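Beta-1,4-exocellulase (Thermobifida fusca, PDB 4AVO) is a family 6 cellobiohydrolase, seen here as its catalytic domain, that probably cleaves beta-1,4 bonds of cellulose to release cellobiose. Local coordinates at residues N367-G372 against A398-H403; A186-W191 against V260-F265; I81-G86 against S108-P113. The protein carries 1 engineered substitution. All coordinates share one frame; numbering follows the deposited sequence. Where two conformers were deposited one is given.

Interaction 1: N367-G372 against A398-H403; sequences NDEGKG and APISGH. With BGC (beta-D-glucopyranose), chain B.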
loop_
_atom_site.group_PDB
_atom_site.type_symbol
_atom_site.label_atom_id
_atom_site.label_comp_id
_atom_site.label_asym_id
_atom_site.label_seq_id
_atom_site.Cartn_x
_atom_site.Cartn_y
_atom_site.Cartn_z
ATOM N N ASN A 367 -2.914 -10.083 -21.637
ATOM C CA ASN A 367 -3.062 -8.655 -21.406
ATOM C C ASN A 367 -1.889 -7.878 -21.993
ATOM O O ASN A 367 -0.838 -8.455 -22.276
ATOM C CB ASN A 367 -3.164 -8.369 -19.905
ATOM C CG ASN A 367 -1.874 -8.660 -19.171
ATOM O OD1 ASN A 367 -1.023 -7.778 -19.025
ATOM N ND2 ASN A 367 -1.707 -9.906 -18.729
ATOM N N ASP A 368 -2.078 -6.571 -22.155
ATOM C CA ASP A 368 -1.036 -5.678 -22.668
ATOM C C ASP A 368 -0.465 -4.761 -21.574
ATOM O O ASP A 368 0.143 -3.726 -21.869
ATOM C CB ASP A 368 -1.577 -4.850 -23.842
ATOM C CG ASP A 368 -2.718 -3.917 -23.439
ATOM O OD1 ASP A 368 -3.061 -3.834 -22.234
ATOM O OD2 ASP A 368 -3.285 -3.252 -24.337
ATOM N N GLU A 369 -0.662 -5.153 -20.315
ATOM C CA GLU A 369 -0.252 -4.337 -19.166
ATOM C C GLU A 369 1.133 -4.704 -18.638
ATOM O O GLU A 369 1.659 -4.038 -17.739
ATOM C CB GLU A 369 -1.280 -4.455 -18.037
ATOM C CG GLU A 369 -2.679 -3.998 -18.423
ATOM C CD GLU A 369 -3.698 -4.222 -17.317
ATOM O OE1 GLU A 369 -3.514 -3.686 -16.203
ATOM O OE2 GLU A 369 -4.688 -4.939 -17.568
ATOM N N GLY A 370 1.716 -5.759 -19.201
ATOM C CA GLY A 370 3.001 -6.274 -18.734
ATOM C C GLY A 370 2.887 -7.222 -17.554
ATOM O O GLY A 370 3.894 -7.582 -16.942
ATOM N N LYS A 371 1.665 -7.657 -17.253
ATOM C CA LYS A 371 1.399 -8.444 -16.047
ATOM C C LYS A 371 1.383 -9.943 -16.297
ATOM O O LYS A 371 0.824 -10.411 -17.292
ATOM C CB LYS A 371 0.080 -7.999 -15.409
ATOM C CG LYS A 371 0.113 -6.561 -14.941
ATOM C CD LYS A 371 -1.254 -6.060 -14.544
ATOM C CE LYS A 371 -1.151 -4.650 -13.975
ATOM N NZ LYS A 371 -2.491 -4.114 -13.653
ATOM N N GLY A 372 1.993 -10.689 -15.382
ATOM C CA GLY A 372 2.051 -12.147 -15.490
ATOM C C GLY A 372 1.174 -12.860 -14.484
ATOM O O GLY A 372 0.494 -12.233 -13.667
ATOM N N ALA A 398 -10.150 -14.767 -9.923
ATOM C CA ALA A 398 -9.735 -13.371 -9.801
ATOM C C ALA A 398 -9.263 -12.824 -11.140
ATOM O O ALA A 398 -8.566 -13.525 -11.877
ATOM C CB ALA A 398 -8.625 -13.258 -8.785
ATOM N N PRO A 399 -9.624 -11.565 -11.455
ATOM C CA PRO A 399 -9.147 -10.966 -12.692
ATOM C C PRO A 399 -7.758 -10.343 -12.505
ATOM O O PRO A 399 -7.203 -10.376 -11.409
ATOM C CB PRO A 399 -10.191 -9.885 -12.969
ATOM C CG PRO A 399 -10.585 -9.417 -11.597
ATOM C CD PRO A 399 -10.517 -10.652 -10.713
ATOM N N ILE A 400 -7.212 -9.798 -13.584
ATOM C CA ILE A 400 -5.908 -9.132 -13.572
ATOM C C ILE A 400 -5.878 -8.046 -12.490
ATOM O O ILE A 400 -6.907 -7.427 -12.200
ATOM C CB ILE A 400 -5.616 -8.543 -14.968
ATOM C CG1 ILE A 400 -5.441 -9.682 -15.981
ATOM C CG2 ILE A 400 -4.377 -7.640 -14.959
ATOM C CD1 ILE A 400 -5.614 -9.239 -17.409
ATOM N N SER A 401 -4.710 -7.832 -11.883
ATOM C CA SER A 401 -4.572 -6.821 -10.831
ATOM C C SER A 401 -5.126 -5.477 -11.287
ATOM O O SER A 401 -4.887 -5.051 -12.418
ATOM C CB SER A 401 -3.116 -6.671 -10.387
ATOM O OG SER A 401 -2.284 -6.243 -11.452
ATOM N N GLY A 402 -5.885 -4.833 -10.407
ATOM C CA GLY A 402 -6.476 -3.532 -10.697
ATOM C C GLY A 402 -7.832 -3.626 -11.376
ATOM O O GLY A 402 -8.586 -2.657 -11.387
ATOM N N HIS A 403 -8.143 -4.791 -11.943
ATOM C CA HIS A 403 -9.446 -5.005 -12.570
ATOM C C HIS A 403 -10.512 -5.272 -11.512
ATOM O O HIS A 403 -10.211 -5.751 -10.413
ATOM C CB HIS A 403 -9.398 -6.171 -13.562
ATOM C CG HIS A 403 -8.506 -5.932 -14.742
ATOM N ND1 HIS A 403 -8.867 -6.280 -16.026
ATOM C CD2 HIS A 403 -7.273 -5.378 -14.836
ATOM C CE1 HIS A 403 -7.888 -5.965 -16.858
ATOM N NE2 HIS A 403 -6.913 -5.409 -16.162
HETATM C C2 BGC B . -2.237 -2.842 -10.088
HETATM C C3 BGC B . -2.651 -1.525 -10.746
HETATM C C4 BGC B . -3.864 -0.921 -10.046
HETATM C C5 BGC B . -3.624 -0.883 -8.534
HETATM C C6 BGC B . -4.846 -0.391 -7.756
HETATM C C1 BGC B . -2.064 -2.709 -8.570
HETATM O O2 BGC B . -1.048 -3.293 -10.700
HETATM O O3 BGC B . -2.933 -1.719 -12.115
HETATM O O4 BGC B . -4.083 0.370 -10.560
HETATM O O5 BGC B . -3.282 -2.173 -8.054
HETATM O O6 BGC B . -5.882 -1.354 -7.828
#
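Lys371 NZ, at the end of an extended chain, donates to Ser401 O at 2.9 Å from above the carbonyl plane, and more weakly to Ser401 OG, whose stronger partner is Ala93 O. The same NZ forms a salt bridge to Glu369 OE1 at 2.8 Å, from above the carboxylate plane. Lys371 NZ also donates to O3 of the chain B glucose at 2.9 Å. The second carboxylate oxygen, Glu369 OE2, uses its syn lone pair to take His403 NE2 at 2.7 Å; the carboxylate and imidazole planes are 12° apart, nearly coplanar. Here two parts of the one long irregular loop between strand 346-350 and helix 406-414 form part of the glycan pocket of a family 6 catalytic domain. With an alanine in place of Lys371, Glu369 OE1 would probably lose its counter-charge and the sugar O3 this donor. Apolar contact comes from Ile400, whose CG2 touches Lys371 CD at 3.5 Å while CD1 packs on Asn367 CB at 3.6 Å. Within its own segment Asn367 fixes the turn: OD1 accepts from Glu369 N, an Asx turn, and from Lys371 N, and ND2 gives a straight bond to Lys371 O.

Interaction 2: A186-W191 against V260-F265; sequences AAHHGW and VDELSF. With BGC (beta-D-glucopyranose), chain C; BGC (beta-D-glucopyranose), chain D; BGC (beta-D-glucopyranose), chain E.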
loop_
_atom_site.group_PDB
_atom_site.type_symbol
_atom_site.label_atom_id
_atom_site.label_comp_id
_atom_site.label_asym_id
_atom_site.label_seq_id
_atom_site.Cartn_x
_atom_site.Cartn_y
_atom_site.Cartn_z
ATOM N N ALA A 186 6.317 2.145 2.726
ATOM C CA ALA A 186 7.165 1.495 3.723
ATOM C C ALA A 186 6.711 0.072 4.054
ATOM O O ALA A 186 6.772 -0.351 5.213
ATOM C CB ALA A 186 7.236 2.345 4.980
ATOM N N ALA A 187 6.270 -0.657 3.027
ATOM C CA ALA A 187 5.861 -2.056 3.170
ATOM C C ALA A 187 4.832 -2.224 4.301
ATOM O O ALA A 187 3.924 -1.412 4.434
ATOM C CB ALA A 187 7.092 -2.950 3.402
ATOM N N HIS A 188 4.968 -3.282 5.096
ATOM C CA HIS A 188 4.117 -3.492 6.275
ATOM C C HIS A 188 4.859 -4.355 7.292
ATOM O O HIS A 188 5.949 -4.856 7.001
ATOM C CB HIS A 188 2.766 -4.107 5.886
ATOM C CG HIS A 188 2.872 -5.453 5.241
ATOM N ND1 HIS A 188 2.658 -6.624 5.931
ATOM C CD2 HIS A 188 3.180 -5.815 3.971
ATOM C CE1 HIS A 188 2.826 -7.651 5.118
ATOM N NE2 HIS A 188 3.140 -7.187 3.921
ATOM N N HIS A 189 4.284 -4.527 8.482
ATOM C CA HIS A 189 4.997 -5.224 9.560
ATOM C C HIS A 189 5.296 -6.682 9.223
ATOM O O HIS A 189 6.298 -7.237 9.684
ATOM C CB HIS A 189 4.252 -5.107 10.898
ATOM C CG HIS A 189 3.255 -6.196 11.137
ATOM N ND1 HIS A 189 1.949 -6.116 10.705
ATOM C CD2 HIS A 189 3.372 -7.392 11.760
ATOM C CE1 HIS A 189 1.305 -7.216 11.050
ATOM N NE2 HIS A 189 2.147 -8.008 11.688
ATOM N N GLY A 190 4.420 -7.301 8.431
ATOM C CA GLY A 190 4.599 -8.691 8.015
ATOM C C GLY A 190 5.509 -8.819 6.804
ATOM O O GLY A 190 5.577 -9.880 6.174
ATOM N N TRP A 191 6.195 -7.726 6.477
ATOM C CA TRP A 191 7.213 -7.724 5.437
ATOM C C TRP A 191 8.571 -7.377 6.056
ATOM O O TRP A 191 9.521 -8.146 5.943
ATOM C CB TRP A 191 6.857 -6.713 4.337
ATOM C CG TRP A 191 7.687 -6.826 3.056
ATOM C CD1 TRP A 191 8.916 -7.413 2.910
ATOM C CD2 TRP A 191 7.345 -6.293 1.771
ATOM N NE1 TRP A 191 9.349 -7.294 1.607
ATOM C CE2 TRP A 191 8.405 -6.610 0.888
ATOM C CE3 TRP A 191 6.244 -5.582 1.277
ATOM C CZ2 TRP A 191 8.392 -6.243 -0.463
ATOM C CZ3 TRP A 191 6.232 -5.217 -0.074
ATOM C CH2 TRP A 191 7.300 -5.551 -0.925
ATOM N N VAL A 260 3.221 -7.304 15.722
ATOM C CA VAL A 260 2.062 -8.111 15.313
ATOM C C VAL A 260 0.990 -7.266 14.628
ATOM O O VAL A 260 -0.026 -7.790 14.181
ATOM C CB VAL A 260 1.419 -8.886 16.496
ATOM C CG1 VAL A 260 2.392 -9.912 17.052
ATOM C CG2 VAL A 260 0.936 -7.928 17.577
ATOM N N ASP A 261 1.223 -5.957 14.544
ATOM C CA ASP A 261 0.263 -5.069 13.895
ATOM C C ASP A 261 0.923 -3.853 13.277
ATOM O O ASP A 261 2.099 -3.580 13.520
ATOM C CB ASP A 261 -0.885 -4.679 14.847
ATOM C CG ASP A 261 -0.414 -3.937 16.096
ATOM O OD1 ASP A 261 0.542 -3.137 16.030
ATOM O OD2 ASP A 261 -1.042 -4.136 17.161
ATOM N N GLU A 262 0.152 -3.128 12.476
ATOM C CA GLU A 262 0.668 -1.992 11.735
ATOM C C GLU A 262 0.952 -0.771 12.595
ATOM O O GLU A 262 1.924 -0.067 12.345
ATOM C CB GLU A 262 -0.281 -1.620 10.596
ATOM C CG GLU A 262 -0.292 -2.637 9.467
ATOM C CD GLU A 262 1.091 -2.849 8.884
ATOM O OE1 GLU A 262 1.582 -1.945 8.177
ATOM O OE2 GLU A 262 1.693 -3.913 9.143
ATOM N N LEU A 263 0.104 -0.507 13.590
ATOM C CA LEU A 263 0.268 0.714 14.383
ATOM C C LEU A 263 1.593 0.760 15.147
ATOM O O LEU A 263 2.330 1.745 15.054
ATOM C CB LEU A 263 -0.920 0.946 15.331
ATOM C CG LEU A 263 -0.859 2.267 16.109
ATOM C CD1 LEU A 263 -0.783 3.459 15.157
ATOM C CD2 LEU A 263 -2.063 2.408 17.031
ATOM N N SER A 264 1.891 -0.296 15.902
ATOM C CA SER A 264 3.142 -0.345 16.661
ATOM C C SER A 264 4.339 -0.281 15.710
ATOM O O SER A 264 5.341 0.387 15.999
ATOM C CB SER A 264 3.203 -1.590 17.552
ATOM O OG SER A 264 2.952 -2.765 16.803
ATOM N N PHE A 265 4.214 -0.961 14.572
ATOM C CA PHE A 265 5.237 -0.950 13.522
ATOM C C PHE A 265 5.524 0.463 13.002
ATOM O O PHE A 265 6.683 0.900 12.997
ATOM C CB PHE A 265 4.833 -1.905 12.384
ATOM C CG PHE A 265 5.631 -1.732 11.114
ATOM C CD1 PHE A 265 6.966 -2.124 11.054
ATOM C CD2 PHE A 265 5.035 -1.205 9.975
ATOM C CE1 PHE A 265 7.706 -1.968 9.873
ATOM C CE2 PHE A 265 5.767 -1.040 8.791
ATOM C CZ PHE A 265 7.102 -1.422 8.744
HETATM C C2 BGC C . 5.481 -9.675 2.477
HETATM C C3 BGC C . 4.682 -9.588 1.190
HETATM C C4 BGC C . 5.599 -9.257 0.006
HETATM C C5 BGC C . 6.784 -10.231 -0.018
HETATM C C6 BGC C . 7.822 -9.832 -1.061
HETATM C C1 BGC C . 6.631 -10.664 2.337
HETATM O O2 BGC C . 4.628 -10.078 3.527
HETATM O O3 BGC C . 3.697 -8.602 1.367
HETATM O O4 BGC C . 4.878 -9.437 -1.188
HETATM O O5 BGC C . 7.448 -10.314 1.232
HETATM O O6 BGC C . 8.648 -10.939 -1.348
HETATM C C2 BGC D . 10.736 -11.964 4.273
HETATM C C3 BGC D . 9.685 -10.988 3.747
HETATM C C4 BGC D . 8.285 -11.611 3.749
HETATM C C5 BGC D . 7.993 -12.285 5.096
HETATM C C6 BGC D . 6.663 -13.036 5.126
HETATM C C1 BGC D . 10.293 -12.585 5.599
HETATM O O2 BGC D . 11.958 -11.287 4.460
HETATM O O3 BGC D . 10.021 -10.580 2.438
HETATM O O4 BGC D . 7.350 -10.574 3.569
HETATM O O5 BGC D . 9.027 -13.190 5.437
HETATM O O6 BGC D . 6.651 -14.036 4.131
HETATM C C2 BGC E . 4.260 -8.557 -3.330
HETATM C C3 BGC E . 3.664 -7.364 -4.102
HETATM C C4 BGC E . 2.441 -6.736 -3.405
HETATM C C5 BGC E . 2.804 -6.525 -1.917
HETATM C C6 BGC E . 1.617 -6.107 -1.062
HETATM C C1 BGC E . 4.496 -8.222 -1.860
HETATM O O2 BGC E . 5.483 -9.005 -3.898
HETATM O O3 BGC E . 3.272 -7.786 -5.387
HETATM O O4 BGC E . 1.985 -5.526 -4.058
HETATM O O5 BGC E . 3.298 -7.713 -1.310
HETATM O O6 BGC E . 2.086 -5.848 0.245
#
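Val260 and Asp261 meet His189 through their backbone, the peptide between them lying over one face of the imidazole with Asp261 N 3.6 Å above the plane, over the ring centre. The side chain of Asp261 turns back to its own helix, where OD1 caps Ser264 N at 3.1 Å and also accepts from Ser264 OG, from opposite faces of the carboxylate plane. Glu262 is bent at chi2 (-57°), which swings its carboxylate back to the start of the other helix. OE2 is gripped twice by one residue: His189 N bonds at 2.7 Å to the syn lone pair and His189 ND1, also at 2.7 Å, to the anti one, while OE1 has Ser224 as partner. The contact joins the start of helix 189-192, which follows strand 180-185 of the family 6 barrel, to the start of helix 262-276, with His188 and Trp191 in the glycan pocket beside it. His188 NE2 donates to O3 of the chain C glucose at 3.0 Å, and C4 of that sugar stands over the centre of the Trp191 ring. Phe265 closes the segment, its ring face covering the peptide from His188 C to His189 N, with CZ at its edge 3.7 Å from Ala186 O.

Interaction 3: I81-G86 against S108-P113; sequences IYNLPG and SEYIDP. With BGC (beta-D-glucopyranose), chain F.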
loop_
_atom_site.group_PDB
_atom_site.type_symbol
_atom_site.label_atom_id
_atom_site.label_comp_id
_atom_site.label_asym_id
_atom_site.label_seq_id
_atom_site.Cartn_x
_atom_site.Cartn_y
_atom_site.Cartn_z
ATOM N N ILE A 81 1.946 6.972 -7.462
ATOM C CA ILE A 81 2.991 6.936 -8.473
ATOM C C ILE A 81 3.478 5.501 -8.481
ATOM O O ILE A 81 4.055 5.033 -7.499
ATOM C CB ILE A 81 4.137 7.922 -8.109
ATOM C CG1 ILE A 81 3.581 9.336 -7.871
ATOM C CG2 ILE A 81 5.254 7.902 -9.167
ATOM C CD1 ILE A 81 2.772 9.940 -9.052
ATOM N N TYR A 82 3.223 4.797 -9.581
ATOM C CA TYR A 82 3.402 3.348 -9.608
ATOM C C TYR A 82 3.758 2.847 -11.008
ATOM O O TYR A 82 2.950 2.196 -11.681
ATOM C CB TYR A 82 2.131 2.666 -9.078
ATOM C CG TYR A 82 2.247 1.171 -8.887
ATOM C CD1 TYR A 82 3.151 0.638 -7.967
ATOM C CD2 TYR A 82 1.434 0.292 -9.607
ATOM C CE1 TYR A 82 3.260 -0.734 -7.782
ATOM C CE2 TYR A 82 1.536 -1.084 -9.430
ATOM C CZ TYR A 82 2.452 -1.583 -8.520
ATOM O OH TYR A 82 2.563 -2.934 -8.331
ATOM N N ASN A 83 4.979 3.147 -11.448
ATOM C CA ASN A 83 5.423 2.700 -12.761
ATOM C C ASN A 83 6.939 2.602 -12.908
ATOM O O ASN A 83 7.476 2.869 -13.982
ATOM C CB ASN A 83 4.835 3.606 -13.857
ATOM C CG ASN A 83 4.776 2.922 -15.224
ATOM O OD1 ASN A 83 4.651 1.703 -15.318
ATOM N ND2 ASN A 83 4.839 3.716 -16.285
ATOM N N LEU A 84 7.631 2.201 -11.844
ATOM C CA LEU A 84 9.089 2.094 -11.900
ATOM C C LEU A 84 9.540 1.110 -12.970
ATOM O O LEU A 84 8.814 0.168 -13.298
ATOM C CB LEU A 84 9.669 1.638 -10.563
ATOM C CG LEU A 84 9.907 2.665 -9.460
ATOM C CD1 LEU A 84 10.169 1.939 -8.159
ATOM C CD2 LEU A 84 11.059 3.634 -9.796
ATOM N N PRO A 85 10.744 1.332 -13.520
ATOM C CA PRO A 85 11.364 0.282 -14.318
ATOM C C PRO A 85 11.473 -0.976 -13.459
ATOM O O PRO A 85 11.843 -0.883 -12.288
ATOM C CB PRO A 85 12.760 0.840 -14.615
ATOM C CG PRO A 85 12.990 1.911 -13.599
ATOM C CD PRO A 85 11.632 2.497 -13.343
ATOM N N GLY A 86 11.113 -2.128 -14.020
ATOM C CA GLY A 86 11.187 -3.401 -13.298
ATOM C C GLY A 86 10.286 -3.439 -12.075
ATOM O O GLY A 86 10.637 -4.040 -11.057
ATOM N N SER A 108 11.416 10.739 -18.203
ATOM C CA SER A 108 11.001 11.687 -19.238
ATOM C C SER A 108 9.561 11.527 -19.709
ATOM O O SER A 108 8.919 12.508 -20.061
ATOM C CB SER A 108 11.949 11.622 -20.440
ATOM O OG SER A 108 11.943 10.328 -21.006
ATOM N N GLU A 109 9.059 10.293 -19.709
ATOM C CA GLU A 109 7.719 10.009 -20.232
ATOM C C GLU A 109 6.685 9.662 -19.162
ATOM O O GLU A 109 5.492 9.552 -19.456
ATOM C CB GLU A 109 7.772 8.892 -21.285
ATOM C CG GLU A 109 8.804 9.090 -22.399
ATOM C CD GLU A 109 8.647 10.394 -23.169
ATOM O OE1 GLU A 109 7.499 10.802 -23.452
ATOM O OE2 GLU A 109 9.690 11.006 -23.500
ATOM N N TYR A 110 7.130 9.500 -17.923
ATOM C CA TYR A 110 6.194 9.241 -16.832
ATOM C C TYR A 110 6.228 10.352 -15.768
ATOM O O TYR A 110 5.262 11.105 -15.639
ATOM C CB TYR A 110 6.402 7.831 -16.259
ATOM C CG TYR A 110 5.448 7.468 -15.151
ATOM C CD1 TYR A 110 4.129 7.085 -15.423
ATOM C CD2 TYR A 110 5.863 7.510 -13.827
ATOM C CE1 TYR A 110 3.250 6.757 -14.382
ATOM C CE2 TYR A 110 5.004 7.193 -12.789
ATOM C CZ TYR A 110 3.704 6.809 -13.069
ATOM O OH TYR A 110 2.867 6.494 -12.020
ATOM N N ILE A 111 7.330 10.474 -15.029
ATOM C CA ILE A 111 7.420 11.499 -13.980
ATOM C C ILE A 111 7.286 12.926 -14.530
ATOM O O ILE A 111 6.524 13.729 -13.987
ATOM C CB ILE A 111 8.697 11.355 -13.109
ATOM C CG1 ILE A 111 8.713 10.001 -12.381
ATOM C CG2 ILE A 111 8.824 12.522 -12.089
ATOM C CD1 ILE A 111 7.532 9.787 -11.400
ATOM N N ASP A 112 8.004 13.234 -15.609
ATOM C CA ASP A 112 7.998 14.600 -16.141
ATOM C C ASP A 112 6.600 15.092 -16.548
ATOM O O ASP A 112 6.208 16.187 -16.142
ATOM C CB ASP A 112 9.020 14.786 -17.277
ATOM C CG ASP A 112 10.457 14.901 -16.778
ATOM O OD1 ASP A 112 10.684 14.912 -15.548
ATOM O OD2 ASP A 112 11.374 14.967 -17.631
ATOM N N PRO A 113 5.836 14.286 -17.322
ATOM C CA PRO A 113 4.476 14.757 -17.639
ATOM C C PRO A 113 3.540 14.848 -16.425
ATOM O O PRO A 113 2.698 15.749 -16.373
ATOM C CB PRO A 113 3.953 13.744 -18.661
ATOM C CG PRO A 113 4.964 12.660 -18.746
ATOM C CD PRO A 113 6.240 13.124 -18.141
HETATM C C2 BGC F . -0.547 -5.537 -4.703
HETATM C C3 BGC F . -1.526 -5.171 -5.841
HETATM C C4 BGC F . -1.151 -3.920 -6.634
HETATM C C5 BGC F . 0.373 -3.757 -6.550
HETATM C C6 BGC F . 0.740 -2.732 -5.483
HETATM C C1 BGC F . 0.932 -5.684 -5.109
HETATM O O2 BGC F . -0.985 -6.797 -4.269
HETATM O O3 BGC F . -2.829 -5.006 -5.316
HETATM O O4 BGC F . -1.674 -3.979 -7.975
HETATM O O5 BGC F . 1.106 -4.967 -6.331
HETATM O O6 BGC F . 0.705 -3.338 -4.212
#
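A chi1 of -178° turns the Tyr110 ring away from its own backbone N and extends it from helix 103-119 to the loop 81-86. There the backbone of Asn83 sets CB over that ring, and its chi1 (-157°) carries the amide on past it. The fit is a CH-pi contact: Asn83 CB stands 3.5 Å from the centroid of the Tyr110 ring and only 15° off the ring normal. The amide beyond is steeply inclined to the ring, and its ND2 passes Tyr110 CD1 on the way to Glu97, which accepts its hydrogen bond. At the far end of the tyrosine the hydroxyl meets the backbone. Tyr82 N donates to Tyr110 OH at 3.0 Å in a fairly straight bond, and the same OH is also hydrogen-bonded to Leu40 O, so the phenol links two parts of the main chain. Ile81 completes the contact on the apolar side. Its CG2 sits at the edge of the ring, 3.7 Å from Tyr110 CE2, and the same methyl lies 3.7 Å from Ile111 CD1, the two isoleucine side chains crossing at about a right angle.

Tyr82 itself points its CB away from the helix, and its ring extends to the chain F glucose of the glycan pocket, meeting Trp39 edge-to-face. The contact sits where strand 75-81, paired in parallel with strands 38-40 and 127-133, runs out into its loop; helix 103-119 covers it through Tyr106 and Tyr110, and Ile111 packs onward against Tyr169 and Lys173 of helix 162-175.

Overall arrangement
From the N terminus, interaction 3 comes first, closing the loop between the end of strand 75-81 and helix 103-119. Interaction 2 follows, spanning the 68 residues between the start of helix 189-192 and that of helix 262-276. Interaction 1 comes last and joins two parts of the long loop between strand 346-350 and helix 406-414, with neither helix nor strand in between. The three stand in series, neither nested nor crossed. Interactions 1 and 2 lie on opposite sides of the chain's centre, their centres about 27 Å apart, yet all three contribute residues to one glycan pocket, so separate loop closures share the lining of a single cleft.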